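Local coordinates for nuclease-like protein (Chaetomium thermophilum, PDB 6GRB) that is the junction-resolving enzyme GEN1, here its nuclease-bearing portion bound to DNA, and probably cleaves four-way Holliday junctions and 5'-flap structures using metal ions, at residues E14-C19 with S373-P378; R66-G71 with L334-L339; H73-F78 with G111-D116; V151-W156 with T167-H172; I365-E370 with L440-E445. All coordinates share one frame; numbering follows the deposited sequence.

Contacts 1, 3 and 4 are buried, contact 2 is partly buried and contact 5 lies at the surface. Contacts 3 and 4 belong to the mixed sheet of the nuclease core: contact 3 at its outer parallel strand, contact 4 in an antiparallel hairpin whose R154 packs on a DNA phosphate. Contact 1 starts from the other outer strand, 14-17, bonded to strand 168-173 of contact 4, and reaches the C-terminal domain. Its partner strand, 377-384, lies between the two strands bridged by contact 5. Contact 2, a helix pair, touches contact 3 through L68 and contact 5 through V335. Backbone bonds dominate contacts 3 and 4, one carboxylate bond contact 1, apolar packing contact 2, and stacking with ion pairs contact 5.

Contact 1. Residues E14-C19 with S373-P378; sequences ERISLC and STDATP
D375 and I16 set their side chains at about a right angle, with OD2 of D375 lying 3.4 Å from CG1 of I16. The same oxygen takes the backbone N-H of S17: D375 OD2 to S17 N is 2.6 Å, and the nearly straight N-H...O angle of 172° marks a well-directed bond. It meets the donor on its syn side, though tilted from the carboxylate plane. A chi1 of -56° places CG of D375 beside its own backbone N, where it lies 3.4 Å from S17 CB. The other carboxylate oxygen, OD1, is taken by H168.

The hydroxyl of S17 sits close against the backbone of T374, its OG 3.1 Å from T374 CA. Its stronger polar partner is the backbone N of K20, which it caps at the start of helix 18-29; the bond from S17 OG to S373 O is weak at 3.4 Å. Beyond it, SG of C19 rests on T374 CG2 at 3.8 Å and near T377 OG1, a hydroxyl occupied by a bond to T374 O.

A carboxylate shared between a backbone N-H at the helix start and H168 is likely to be held as an anion, tying the C-terminal domain to the nuclease sheet.

Contact 2. Residues R66-G71 with L334-L339; sequences RLLSLG and LVQRCL
L68 O is approached from both its own helix and the neighbouring one: G71 N donates a hydrogen bond to it at 3.2 Å, and V335 CG1 lies against it at 3.3 Å. The bond belongs to the Schellman motif that ends helix 55-70, in which G71 has a positive phi of 65°. V335 straddles this helix end. Its CG1, anti to the backbone N (chi1 163°), faces L68 O, while its CG2 meets S69 O at 3.5 Å, placing two methyls over successive carbonyls.

The short helical segments approach to 8.0 Å at an angle of 37°, close enough for backbone to be met directly by side chains. At one end of the contact, CD1 of L339 sits 3.6 Å from CA of G71; the positive phi by itself favours glycine, and the nearness of this methyl probably leaves little room for a side chain. At the other, L68 CD2 reaches Q336 CB at 4.3 Å.

An alanine at V335 would probably open a gap over L68 O and S69 O and deprive V443 of the methyl it packs against. S69 turns its OG back to V65 O within its own helix. The chemistry is therefore apolar packing of aliphatic branches on the backbone of a helix end, where L68 O already accepts the bond from G71 N, a joint whose fit depends on shape.

Contact 3. Residues H73-F78 with G111-D116; sequences HPIFVF and GFTAHD
P74 and F112 make the tight end of this contact: CG of the proline lies over one face of the ring, 3.5 Å from its centroid and 15° off the normal, a CH-pi contact. Beside it F76 brings CE2 to within 3.6 Å of F112 CD2. Further on the parallel backbones alternate bonds: F76 N donates to T113 O at 2.9 Å and 177°, F76 O accepts from H115 N, and F78 N donates to H115 O at 2.8 Å; the first, T113 N to P74 O, is weak. On the opposite face CD1 of I75 packs on CG2 of T113 and on CB of H115.

Packing slackens towards exposed D116. There F78 CE1 stands 4.0 Å from A114 CB, and OD1 of D116 pairs with K104, which also makes a cation-pi contact with F78.

Strand 113-116 edges the mixed sheet of the XPG/FEN-type, PIN-like nuclease core, the V77 side chain about 8 Å from that of metal-binding E122. Helices 55-70 and 104-109 pack on the phenylalanine face, helix 121-130 on the V77 and H115 face.

Contact 4. Residues V151-W156 with T167-H172; sequences VTLRDW and THVTLH
T152 with H172 and R154 with T170 are antiparallel hydrogen-bonded pairs, their strands running at 148°, and L153 with L171 is the non-hydrogen-bonded pair between them. The bonds from H172 N to T152 O and from T170 N to R154 O are both 2.8 Å. D155, with a phi of 63°, then breaks the alternation, so that W156 comes abreast of V169. The apolar face carries L153, whose CD2 packs on L171 CG at 3.9 Å, and V169, whose CG1 meets W156 CD1 at the same distance.

This is a beta hairpin in the mixed sheet of the XPG/FEN-type nuclease core, near the metal-binding acids: R154 lies about 5 Å, side chain to side chain, from D141.

On the other face R154 runs alongside T170, its guanidinium turned so that T170 CB lies over one face. From its chi1 of 58°, which puts CG between N and carbonyl carbon, the chain extends to NE. NH2 bonds S12 O, Y7 makes a cation-pi contact, and the arginine packs on a DNA phosphate. OG1 of T170 is bonded by R15, which also pairs with D155.

Contact 5. Residues I365-E370 with L440-E445; sequences ISMRRE and LAWVPE
R369 and W442 supply the stacking. The guanidinium lies flat on the indole, centres 3.8 Å apart and planes at 2°, with CZ over the five-membered ring in a cation-pi contact. Nearer the backbone, CD stands over the six-membered ring, 3.7 Å from its centroid, as a CH-pi contact. A chi1 of 77° sets CG between N and carbonyl carbon, and it touches W442 CZ3 at 3.7 Å; the chain then runs extended across both rings. NE pairs with E379, which together with the stack probably restrains the rotation of the group, and R381 makes a second cation-pi contact with the indole.

Apolar and sulfur contacts come at the rim. M367 CB lies 4.0 Å from W442 CH2, and SD sits at the ring edge, a Met-aromatic contact 5.5 Å from the six-membered centroid.

The ion pairs form a network. R368 NH1 pairs with E445 OE1 at 3.2 Å, by charge alone since the oxygen lies well out of the guanidinium plane, whereas R368 NH2 hydrogen-bonds E370 OE2 at 2.9 Å and 167°.

An alanine at W442 would probably leave the R369 guanidinium without its flat support and M367 without an aromatic partner. Strand 377-384 runs between these two outer strands, giving the three-stranded antiparallel sheet that, with the helices following it, is consistent with the chromodomain known from human GEN1.

Contact 1. Residues E14-C19 with S373-P378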
# COMPACT_ATOMS: atom_id res chain seq x y z
N GLU A 14 -1.29 -1.47 -13.86
CA GLU A 14 -2.74 -1.48 -13.95
C GLU A 14 -3.37 -0.57 -12.90
O GLU A 14 -3.13 -0.74 -11.70
CB GLU A 14 -3.31 -2.89 -13.78
CG GLU A 14 -4.80 -2.83 -13.92
CD GLU A 14 -5.47 -4.18 -13.73
OE1 GLU A 14 -4.93 -5.03 -12.97
OE2 GLU A 14 -6.56 -4.36 -14.36
N ARG A 15 -4.19 0.37 -13.35
CA ARG A 15 -4.90 1.25 -12.44
C ARG A 15 -6.08 0.41 -11.97
O ARG A 15 -6.75 -0.23 -12.79
CB ARG A 15 -5.39 2.50 -13.16
CG ARG A 15 -4.59 3.76 -12.84
CD ARG A 15 -4.97 4.32 -11.48
NE ARG A 15 -3.80 4.59 -10.65
CZ ARG A 15 -3.64 5.69 -9.92
NH1 ARG A 15 -4.58 6.62 -9.91
NH2 ARG A 15 -2.54 5.85 -9.20
N ILE A 16 -6.35 0.39 -10.67
CA ILE A 16 -7.43 -0.44 -10.16
C ILE A 16 -7.95 0.14 -8.86
O ILE A 16 -7.19 0.64 -8.03
CB ILE A 16 -6.96 -1.90 -9.98
CG1 ILE A 16 -8.14 -2.79 -9.61
CG2 ILE A 16 -5.85 -1.99 -8.94
CD1 ILE A 16 -7.71 -4.22 -9.37
N SER A 17 -9.27 0.10 -8.70
CA SER A 17 -9.93 0.56 -7.48
C SER A 17 -9.45 -0.24 -6.26
O SER A 17 -9.62 -1.46 -6.20
CB SER A 17 -11.44 0.41 -7.67
OG SER A 17 -12.13 0.31 -6.45
N LEU A 18 -8.88 0.46 -5.28
CA LEU A 18 -8.46 -0.19 -4.04
C LEU A 18 -9.60 -0.97 -3.39
O LEU A 18 -9.41 -2.05 -2.83
CB LEU A 18 -7.90 0.85 -3.07
CG LEU A 18 -7.17 0.36 -1.82
CD1 LEU A 18 -6.21 -0.77 -2.17
CD2 LEU A 18 -6.42 1.53 -1.18
N CYS A 19 -10.81 -0.41 -3.45
CA CYS A 19 -11.97 -1.16 -3.00
C CYS A 19 -12.13 -2.47 -3.77
O CYS A 19 -12.55 -3.48 -3.19
CB CYS A 19 -13.22 -0.29 -3.13
SG CYS A 19 -14.77 -1.19 -2.93
N SER A 373 -16.16 4.00 -9.79
CA SER A 373 -15.07 4.34 -8.87
C SER A 373 -14.63 3.15 -8.04
O SER A 373 -13.57 3.23 -7.40
CB SER A 373 -15.49 5.48 -7.93
OG SER A 373 -16.28 5.00 -6.85
N THR A 374 -15.41 2.09 -7.99
CA THR A 374 -15.05 0.82 -7.36
C THR A 374 -14.77 -0.27 -8.39
O THR A 374 -14.76 -1.45 -8.05
CB THR A 374 -16.16 0.37 -6.41
OG1 THR A 374 -17.37 0.28 -7.17
CG2 THR A 374 -16.33 1.34 -5.25
N ASP A 375 -14.54 0.12 -9.65
CA ASP A 375 -14.49 -0.80 -10.79
C ASP A 375 -15.67 -1.78 -10.74
O ASP A 375 -15.55 -2.99 -10.94
CB ASP A 375 -13.14 -1.53 -10.87
CG ASP A 375 -11.95 -0.56 -10.93
OD1 ASP A 375 -12.10 0.56 -11.44
OD2 ASP A 375 -10.85 -0.90 -10.44
N ALA A 376 -16.84 -1.21 -10.42
CA ALA A 376 -18.12 -1.91 -10.36
C ALA A 376 -18.18 -2.96 -9.24
O ALA A 376 -18.70 -4.06 -9.43
CB ALA A 376 -18.46 -2.55 -11.71
N THR A 377 -17.65 -2.63 -8.07
CA THR A 377 -17.96 -3.43 -6.89
C THR A 377 -19.39 -3.13 -6.45
O THR A 377 -19.76 -1.96 -6.30
CB THR A 377 -17.03 -3.13 -5.74
OG1 THR A 377 -15.67 -3.20 -6.18
CG2 THR A 377 -17.24 -4.15 -4.63
N PRO A 378 -20.23 -4.15 -6.26
CA PRO A 378 -21.60 -3.90 -5.81
C PRO A 378 -21.62 -3.25 -4.43
O PRO A 378 -20.98 -3.72 -3.50
CB PRO A 378 -22.23 -5.30 -5.78
CG PRO A 378 -21.43 -6.08 -6.77
CD PRO A 378 -20.03 -5.55 -6.69

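Contact 2. Residues R66-G71 with L334-L339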
# COMPACT_ATOMS: atom_id res chain seq x y z
N ARG A 66 -10.34 6.25 5.43
CA ARG A 66 -10.58 5.58 4.16
C ARG A 66 -10.19 4.10 4.24
O ARG A 66 -10.92 3.24 3.74
CB ARG A 66 -9.84 6.30 3.03
CG ARG A 66 -10.28 5.81 1.64
CD ARG A 66 -9.85 6.75 0.52
NE ARG A 66 -10.46 8.08 0.63
CZ ARG A 66 -11.63 8.44 0.08
NH1 ARG A 66 -12.33 7.58 -0.65
NH2 ARG A 66 -12.09 9.68 0.26
N LEU A 67 -9.06 3.79 4.90
CA LEU A 67 -8.69 2.39 5.08
C LEU A 67 -9.66 1.65 5.98
O LEU A 67 -9.85 0.44 5.84
CB LEU A 67 -7.27 2.27 5.64
CG LEU A 67 -6.08 2.69 4.77
CD1 LEU A 67 -4.77 2.62 5.58
CD2 LEU A 67 -6.00 1.87 3.45
N LEU A 68 -10.27 2.35 6.95
CA LEU A 68 -11.31 1.73 7.76
C LEU A 68 -12.46 1.25 6.89
O LEU A 68 -12.97 0.14 7.08
CB LEU A 68 -11.83 2.71 8.81
CG LEU A 68 -11.11 2.73 10.15
CD1 LEU A 68 -12.03 3.41 11.17
CD2 LEU A 68 -10.68 1.32 10.64
N SER A 69 -12.86 2.06 5.89
CA SER A 69 -14.05 1.78 5.10
C SER A 69 -13.80 0.80 3.98
O SER A 69 -14.76 0.20 3.47
CB SER A 69 -14.60 3.08 4.52
OG SER A 69 -14.61 4.06 5.54
N LEU A 70 -12.54 0.66 3.55
CA LEU A 70 -12.17 -0.41 2.64
C LEU A 70 -12.06 -1.75 3.35
O LEU A 70 -12.03 -2.79 2.68
CB LEU A 70 -10.85 -0.05 1.93
CG LEU A 70 -10.81 1.28 1.15
CD1 LEU A 70 -9.41 1.68 0.81
CD2 LEU A 70 -11.63 1.17 -0.12
N GLY A 71 -12.03 -1.78 4.68
CA GLY A 71 -11.78 -3.01 5.40
C GLY A 71 -10.40 -3.61 5.19
O GLY A 71 -10.26 -4.83 5.06
N LEU A 334 -18.60 1.56 10.90
CA LEU A 334 -19.62 0.66 10.36
C LEU A 334 -18.96 -0.52 9.65
O LEU A 334 -19.33 -1.68 9.88
CB LEU A 334 -20.55 1.42 9.42
CG LEU A 334 -21.70 0.79 8.61
CD1 LEU A 334 -22.73 0.22 9.58
CD2 LEU A 334 -22.39 1.74 7.63
N VAL A 335 -17.96 -0.25 8.80
CA VAL A 335 -17.30 -1.32 8.05
C VAL A 335 -16.47 -2.18 8.99
O VAL A 335 -16.57 -3.41 8.99
CB VAL A 335 -16.44 -0.76 6.91
CG1 VAL A 335 -15.47 -1.85 6.46
CG2 VAL A 335 -17.31 -0.33 5.75
N GLN A 336 -15.63 -1.52 9.79
CA GLN A 336 -14.77 -2.22 10.74
C GLN A 336 -15.59 -3.15 11.63
O GLN A 336 -15.17 -4.28 11.90
CB GLN A 336 -13.99 -1.22 11.59
CG GLN A 336 -13.06 -1.86 12.60
CD GLN A 336 -13.47 -1.59 14.03
OE1 GLN A 336 -13.44 -0.44 14.49
NE2 GLN A 336 -13.86 -2.64 14.75
N ARG A 337 -16.74 -2.67 12.09
CA ARG A 337 -17.61 -3.47 12.95
C ARG A 337 -18.32 -4.58 12.19
O ARG A 337 -18.60 -5.65 12.76
CB ARG A 337 -18.63 -2.57 13.66
N CYS A 338 -18.54 -4.38 10.89
CA CYS A 338 -19.19 -5.38 10.06
C CYS A 338 -18.28 -6.58 9.76
O CYS A 338 -18.77 -7.68 9.51
CB CYS A 338 -19.69 -4.76 8.76
SG CYS A 338 -21.49 -4.70 8.59
N LEU A 339 -16.97 -6.36 9.77
CA LEU A 339 -16.01 -7.41 9.49
C LEU A 339 -15.61 -8.17 10.73
O LEU A 339 -15.20 -9.33 10.63
CB LEU A 339 -14.77 -6.82 8.82
CG LEU A 339 -14.97 -6.45 7.35
CD1 LEU A 339 -13.85 -5.55 6.89
CD2 LEU A 339 -15.06 -7.72 6.50

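Contact 3. Residues H73-F78 with G111-D116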
# COMPACT_ATOMS: atom_id res chain seq x y z
N HIS A 73 -6.55 -4.40 6.46
CA HIS A 73 -5.69 -4.55 7.64
C HIS A 73 -4.29 -4.04 7.29
O HIS A 73 -3.53 -4.76 6.63
CB HIS A 73 -5.59 -6.01 8.10
CG HIS A 73 -6.82 -6.54 8.77
ND1 HIS A 73 -7.08 -7.90 8.87
CD2 HIS A 73 -7.86 -5.91 9.36
CE1 HIS A 73 -8.23 -8.07 9.50
NE2 HIS A 73 -8.72 -6.89 9.81
N PRO A 74 -3.93 -2.82 7.69
CA PRO A 74 -2.66 -2.23 7.27
C PRO A 74 -1.56 -2.39 8.30
O PRO A 74 -1.76 -2.20 9.50
CB PRO A 74 -3.01 -0.75 7.14
CG PRO A 74 -3.99 -0.54 8.25
CD PRO A 74 -4.77 -1.84 8.42
N ILE A 75 -0.36 -2.71 7.82
CA ILE A 75 0.84 -2.61 8.65
C ILE A 75 1.73 -1.53 8.04
O ILE A 75 2.15 -1.62 6.88
CB ILE A 75 1.56 -3.96 8.83
CG1 ILE A 75 2.78 -3.81 9.73
CG2 ILE A 75 1.96 -4.58 7.52
CD1 ILE A 75 3.22 -5.10 10.42
N PHE A 76 1.98 -0.47 8.82
CA PHE A 76 2.73 0.69 8.37
C PHE A 76 4.20 0.52 8.74
O PHE A 76 4.52 0.37 9.91
CB PHE A 76 2.18 1.96 9.02
CG PHE A 76 0.80 2.29 8.60
CD1 PHE A 76 0.58 3.15 7.54
CD2 PHE A 76 -0.30 1.77 9.27
CE1 PHE A 76 -0.70 3.47 7.15
CE2 PHE A 76 -1.57 2.09 8.90
CZ PHE A 76 -1.78 2.93 7.83
N VAL A 77 5.09 0.57 7.75
CA VAL A 77 6.49 0.20 7.97
C VAL A 77 7.37 1.46 7.96
O VAL A 77 7.31 2.26 7.03
CB VAL A 77 6.97 -0.83 6.93
CG1 VAL A 77 8.42 -1.31 7.26
CG2 VAL A 77 5.97 -2.00 6.84
N PHE A 78 8.17 1.62 9.00
CA PHE A 78 9.06 2.75 9.23
C PHE A 78 10.50 2.32 8.97
O PHE A 78 10.88 1.18 9.29
CB PHE A 78 8.92 3.29 10.68
CG PHE A 78 7.56 3.91 10.97
CD1 PHE A 78 6.43 3.10 11.17
CD2 PHE A 78 7.41 5.29 11.01
CE1 PHE A 78 5.18 3.66 11.41
CE2 PHE A 78 6.18 5.87 11.25
CZ PHE A 78 5.04 5.07 11.45
N GLY A 111 -6.27 1.40 15.83
CA GLY A 111 -6.08 -0.04 15.87
C GLY A 111 -5.29 -0.60 14.71
O GLY A 111 -5.54 -1.73 14.29
N PHE A 112 -4.36 0.18 14.14
CA PHE A 112 -3.53 -0.34 13.06
C PHE A 112 -2.17 -0.71 13.64
O PHE A 112 -1.90 -0.46 14.81
CB PHE A 112 -3.39 0.67 11.90
CG PHE A 112 -4.69 0.97 11.18
CD1 PHE A 112 -5.76 0.09 11.21
CD2 PHE A 112 -4.84 2.15 10.45
CE1 PHE A 112 -6.95 0.38 10.53
CE2 PHE A 112 -6.04 2.45 9.77
CZ PHE A 112 -7.09 1.56 9.81
N THR A 113 -1.33 -1.33 12.83
CA THR A 113 -0.05 -1.86 13.29
C THR A 113 1.06 -0.98 12.75
O THR A 113 1.02 -0.56 11.60
CB THR A 113 0.16 -3.29 12.81
OG1 THR A 113 -0.96 -4.08 13.23
CG2 THR A 113 1.45 -3.87 13.39
N ALA A 114 2.02 -0.69 13.60
CA ALA A 114 3.22 0.04 13.22
C ALA A 114 4.40 -0.90 13.39
O ALA A 114 4.50 -1.59 14.41
CB ALA A 114 3.41 1.30 14.07
N HIS A 115 5.26 -0.95 12.40
CA HIS A 115 6.39 -1.88 12.37
C HIS A 115 7.62 -1.08 11.97
O HIS A 115 7.61 -0.37 10.95
CB HIS A 115 6.07 -3.01 11.39
CG HIS A 115 7.18 -3.99 11.17
ND1 HIS A 115 7.79 -4.68 12.19
CD2 HIS A 115 7.76 -4.43 10.02
CE1 HIS A 115 8.71 -5.49 11.69
NE2 HIS A 115 8.72 -5.35 10.38
N ASP A 116 8.68 -1.17 12.77
CA ASP A 116 9.94 -0.51 12.45
C ASP A 116 10.83 -1.54 11.77
O ASP A 116 11.21 -2.53 12.38
CB ASP A 116 10.60 0.06 13.70
CG ASP A 116 9.65 0.97 14.48
OD1 ASP A 116 9.62 2.19 14.20
OD2 ASP A 116 8.91 0.44 15.36

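Contact 4. Residues V151-W156 with T167-H172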
# COMPACT_ATOMS: atom_id res chain seq x y z
N VAL A 151 3.26 -8.61 -5.61
CA VAL A 151 2.22 -7.64 -5.95
C VAL A 151 2.59 -6.32 -5.31
O VAL A 151 2.50 -6.17 -4.08
CB VAL A 151 0.84 -8.09 -5.47
CG1 VAL A 151 -0.18 -7.00 -5.80
CG2 VAL A 151 0.46 -9.43 -6.12
N THR A 152 2.98 -5.34 -6.12
CA THR A 152 3.38 -4.04 -5.59
C THR A 152 2.47 -2.95 -6.13
O THR A 152 2.09 -2.97 -7.30
CB THR A 152 4.86 -3.75 -5.90
OG1 THR A 152 5.28 -2.64 -5.10
CG2 THR A 152 5.05 -3.40 -7.34
N LEU A 153 2.07 -2.03 -5.24
CA LEU A 153 1.15 -0.94 -5.56
C LEU A 153 1.81 0.39 -5.26
O LEU A 153 2.62 0.51 -4.34
CB LEU A 153 -0.15 -1.02 -4.79
CG LEU A 153 -0.75 -2.38 -4.47
CD1 LEU A 153 -1.87 -2.17 -3.45
CD2 LEU A 153 -1.26 -3.12 -5.71
N ARG A 154 1.43 1.40 -6.04
CA ARG A 154 1.92 2.75 -5.85
C ARG A 154 0.81 3.73 -6.21
O ARG A 154 -0.21 3.36 -6.81
CB ARG A 154 3.19 3.00 -6.69
CG ARG A 154 2.98 2.79 -8.17
CD ARG A 154 4.26 2.95 -9.01
NE ARG A 154 3.93 2.88 -10.44
CZ ARG A 154 3.89 3.93 -11.26
NH1 ARG A 154 4.18 5.14 -10.80
NH2 ARG A 154 3.56 3.76 -12.53
N ASP A 155 1.02 5.00 -5.83
CA ASP A 155 0.23 6.11 -6.36
C ASP A 155 -1.24 5.97 -5.98
O ASP A 155 -2.13 5.94 -6.83
CB ASP A 155 0.41 6.22 -7.89
CG ASP A 155 -0.37 7.38 -8.48
OD1 ASP A 155 -0.80 8.28 -7.72
OD2 ASP A 155 -0.53 7.41 -9.73
N TRP A 156 -1.48 5.84 -4.68
CA TRP A 156 -2.84 5.89 -4.16
C TRP A 156 -3.36 7.32 -4.28
O TRP A 156 -2.91 8.22 -3.56
CB TRP A 156 -2.85 5.42 -2.71
CG TRP A 156 -4.17 5.26 -2.09
CD1 TRP A 156 -5.38 5.06 -2.72
CD2 TRP A 156 -4.44 5.24 -0.69
NE1 TRP A 156 -6.39 4.93 -1.78
CE2 TRP A 156 -5.84 5.04 -0.53
CE3 TRP A 156 -3.64 5.36 0.45
CZ2 TRP A 156 -6.44 4.96 0.72
CZ3 TRP A 156 -4.25 5.27 1.72
CH2 TRP A 156 -5.63 5.08 1.83
N THR A 167 -9.18 6.94 -4.78
CA THR A 167 -9.83 5.66 -4.86
C THR A 167 -8.98 4.57 -5.50
O THR A 167 -9.34 3.39 -5.39
CB THR A 167 -11.14 5.75 -5.66
OG1 THR A 167 -10.86 6.18 -7.00
CG2 THR A 167 -12.09 6.71 -5.01
N HIS A 168 -7.88 4.94 -6.17
CA HIS A 168 -7.19 4.01 -7.06
C HIS A 168 -5.71 3.93 -6.74
O HIS A 168 -5.12 4.87 -6.19
CB HIS A 168 -7.38 4.39 -8.54
CG HIS A 168 -8.71 3.97 -9.08
ND1 HIS A 168 -9.90 4.50 -8.63
CD2 HIS A 168 -9.04 3.03 -10.00
CE1 HIS A 168 -10.90 3.92 -9.27
NE2 HIS A 168 -10.41 3.04 -10.11
N VAL A 169 -5.13 2.78 -7.06
CA VAL A 169 -3.70 2.52 -6.99
C VAL A 169 -3.27 1.96 -8.34
O VAL A 169 -4.09 1.50 -9.14
CB VAL A 169 -3.29 1.53 -5.87
CG1 VAL A 169 -3.67 2.07 -4.49
CG2 VAL A 169 -3.92 0.16 -6.14
N THR A 170 -1.96 1.97 -8.55
CA THR A 170 -1.34 1.40 -9.74
C THR A 170 -0.66 0.07 -9.37
O THR A 170 0.27 0.06 -8.55
CB THR A 170 -0.34 2.39 -10.35
OG1 THR A 170 -1.04 3.57 -10.77
CG2 THR A 170 0.36 1.79 -11.54
N LEU A 171 -1.16 -1.03 -9.93
CA LEU A 171 -0.73 -2.38 -9.56
C LEU A 171 0.34 -2.85 -10.52
O LEU A 171 0.17 -2.77 -11.74
CB LEU A 171 -1.88 -3.39 -9.57
CG LEU A 171 -1.57 -4.87 -9.17
CD1 LEU A 171 -2.83 -5.52 -8.62
CD2 LEU A 171 -1.02 -5.75 -10.28
N HIS A 172 1.42 -3.37 -9.97
CA HIS A 172 2.45 -4.04 -10.75
C HIS A 172 2.62 -5.46 -10.24
O HIS A 172 2.58 -5.71 -9.03
CB HIS A 172 3.77 -3.29 -10.67
CG HIS A 172 3.83 -2.08 -11.55
ND1 HIS A 172 4.19 -2.15 -12.88
CD2 HIS A 172 3.58 -0.77 -11.29
CE1 HIS A 172 4.16 -0.94 -13.40
NE2 HIS A 172 3.79 -0.08 -12.46

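Contact 5. Residues I365-E370 with L440-E445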
# COMPACT_ATOMS: atom_id res chain seq x y z
N ILE A 365 -31.52 -0.40 4.11
CA ILE A 365 -30.90 -0.39 2.79
C ILE A 365 -31.93 0.16 1.82
O ILE A 365 -33.11 -0.17 1.90
CB ILE A 365 -30.44 -1.80 2.36
CG1 ILE A 365 -29.56 -2.43 3.44
CG2 ILE A 365 -29.70 -1.75 1.04
CD1 ILE A 365 -29.30 -3.92 3.21
N SER A 366 -31.49 1.02 0.90
CA SER A 366 -32.42 1.70 0.01
C SER A 366 -32.08 1.55 -1.46
O SER A 366 -32.90 1.97 -2.29
CB SER A 366 -32.50 3.20 0.34
OG SER A 366 -31.22 3.81 0.34
N MET A 367 -30.91 1.05 -1.80
CA MET A 367 -30.52 0.98 -3.20
C MET A 367 -29.27 0.14 -3.37
O MET A 367 -28.71 -0.33 -2.42
CB MET A 367 -30.28 2.42 -3.69
CG MET A 367 -30.26 2.71 -5.18
SD MET A 367 -30.13 4.46 -5.60
CE MET A 367 -30.37 5.10 -3.99
N ARG A 368 -28.89 -0.04 -4.63
CA ARG A 368 -27.72 -0.80 -5.03
C ARG A 368 -27.14 -0.11 -6.26
O ARG A 368 -27.86 0.53 -7.02
CB ARG A 368 -28.09 -2.24 -5.36
CG ARG A 368 -27.23 -2.88 -6.43
CD ARG A 368 -27.04 -4.37 -6.18
NE ARG A 368 -26.11 -4.97 -7.13
CZ ARG A 368 -25.77 -6.25 -7.13
NH1 ARG A 368 -26.29 -7.08 -6.23
NH2 ARG A 368 -24.91 -6.71 -8.02
N ARG A 369 -25.83 -0.24 -6.45
CA ARG A 369 -25.15 0.38 -7.57
C ARG A 369 -23.84 -0.36 -7.79
O ARG A 369 -23.30 -1.01 -6.89
CB ARG A 369 -24.87 1.87 -7.31
CG ARG A 369 -23.68 2.12 -6.37
CD ARG A 369 -23.23 3.57 -6.35
NE ARG A 369 -22.00 3.73 -5.58
CZ ARG A 369 -21.33 4.88 -5.42
NH1 ARG A 369 -20.22 4.91 -4.71
NH2 ARG A 369 -21.77 5.99 -5.99
N GLU A 370 -23.33 -0.23 -9.00
CA GLU A 370 -22.02 -0.74 -9.36
C GLU A 370 -21.32 0.44 -10.02
O GLU A 370 -21.30 0.58 -11.24
CB GLU A 370 -22.12 -1.98 -10.25
CG GLU A 370 -22.91 -3.12 -9.61
CD GLU A 370 -23.00 -4.34 -10.52
OE1 GLU A 370 -22.19 -4.39 -11.48
OE2 GLU A 370 -23.87 -5.23 -10.29
N LEU A 440 -26.43 8.30 5.53
CA LEU A 440 -26.37 7.28 4.48
C LEU A 440 -24.94 7.11 4.01
O LEU A 440 -24.21 8.09 3.87
CB LEU A 440 -27.26 7.65 3.28
CG LEU A 440 -28.77 7.82 3.45
CD1 LEU A 440 -29.41 8.01 2.11
CD2 LEU A 440 -29.41 6.65 4.17
N ALA A 441 -24.55 5.86 3.75
CA ALA A 441 -23.25 5.55 3.19
C ALA A 441 -23.38 4.41 2.19
O ALA A 441 -24.27 3.56 2.30
CB ALA A 441 -22.26 5.16 4.28
N TRP A 442 -22.47 4.38 1.21
CA TRP A 442 -22.33 3.25 0.31
C TRP A 442 -21.31 2.27 0.88
O TRP A 442 -20.14 2.63 1.09
CB TRP A 442 -21.91 3.69 -1.09
CG TRP A 442 -22.95 4.41 -1.89
CD1 TRP A 442 -22.97 5.74 -2.17
CD2 TRP A 442 -24.10 3.85 -2.54
NE1 TRP A 442 -24.07 6.05 -2.94
CE2 TRP A 442 -24.77 4.90 -3.18
CE3 TRP A 442 -24.62 2.55 -2.63
CZ2 TRP A 442 -25.94 4.69 -3.92
CZ3 TRP A 442 -25.77 2.34 -3.36
CH2 TRP A 442 -26.43 3.41 -3.99
N VAL A 443 -21.75 1.04 1.13
CA VAL A 443 -20.87 0.01 1.69
C VAL A 443 -20.87 -1.19 0.76
O VAL A 443 -21.94 -1.56 0.23
CB VAL A 443 -21.29 -0.37 3.12
CG1 VAL A 443 -20.38 -1.44 3.69
CG2 VAL A 443 -21.27 0.87 4.01
N PRO A 444 -19.71 -1.80 0.48
CA PRO A 444 -19.67 -2.96 -0.43
C PRO A 444 -20.56 -4.10 0.03
O PRO A 444 -20.54 -4.49 1.20
CB PRO A 444 -18.19 -3.36 -0.42
CG PRO A 444 -17.47 -2.06 -0.16
CD PRO A 444 -18.36 -1.27 0.77
N GLU A 445 -21.35 -4.63 -0.91
CA GLU A 445 -22.37 -5.63 -0.59
C GLU A 445 -21.79 -6.84 0.13
O GLU A 445 -22.44 -7.41 1.02
CB GLU A 445 -23.09 -6.07 -1.88
CG GLU A 445 -24.21 -7.06 -1.66
CD GLU A 445 -24.82 -7.57 -2.97
OE1 GLU A 445 -24.10 -7.55 -3.99
OE2 GLU A 445 -26.01 -7.99 -2.99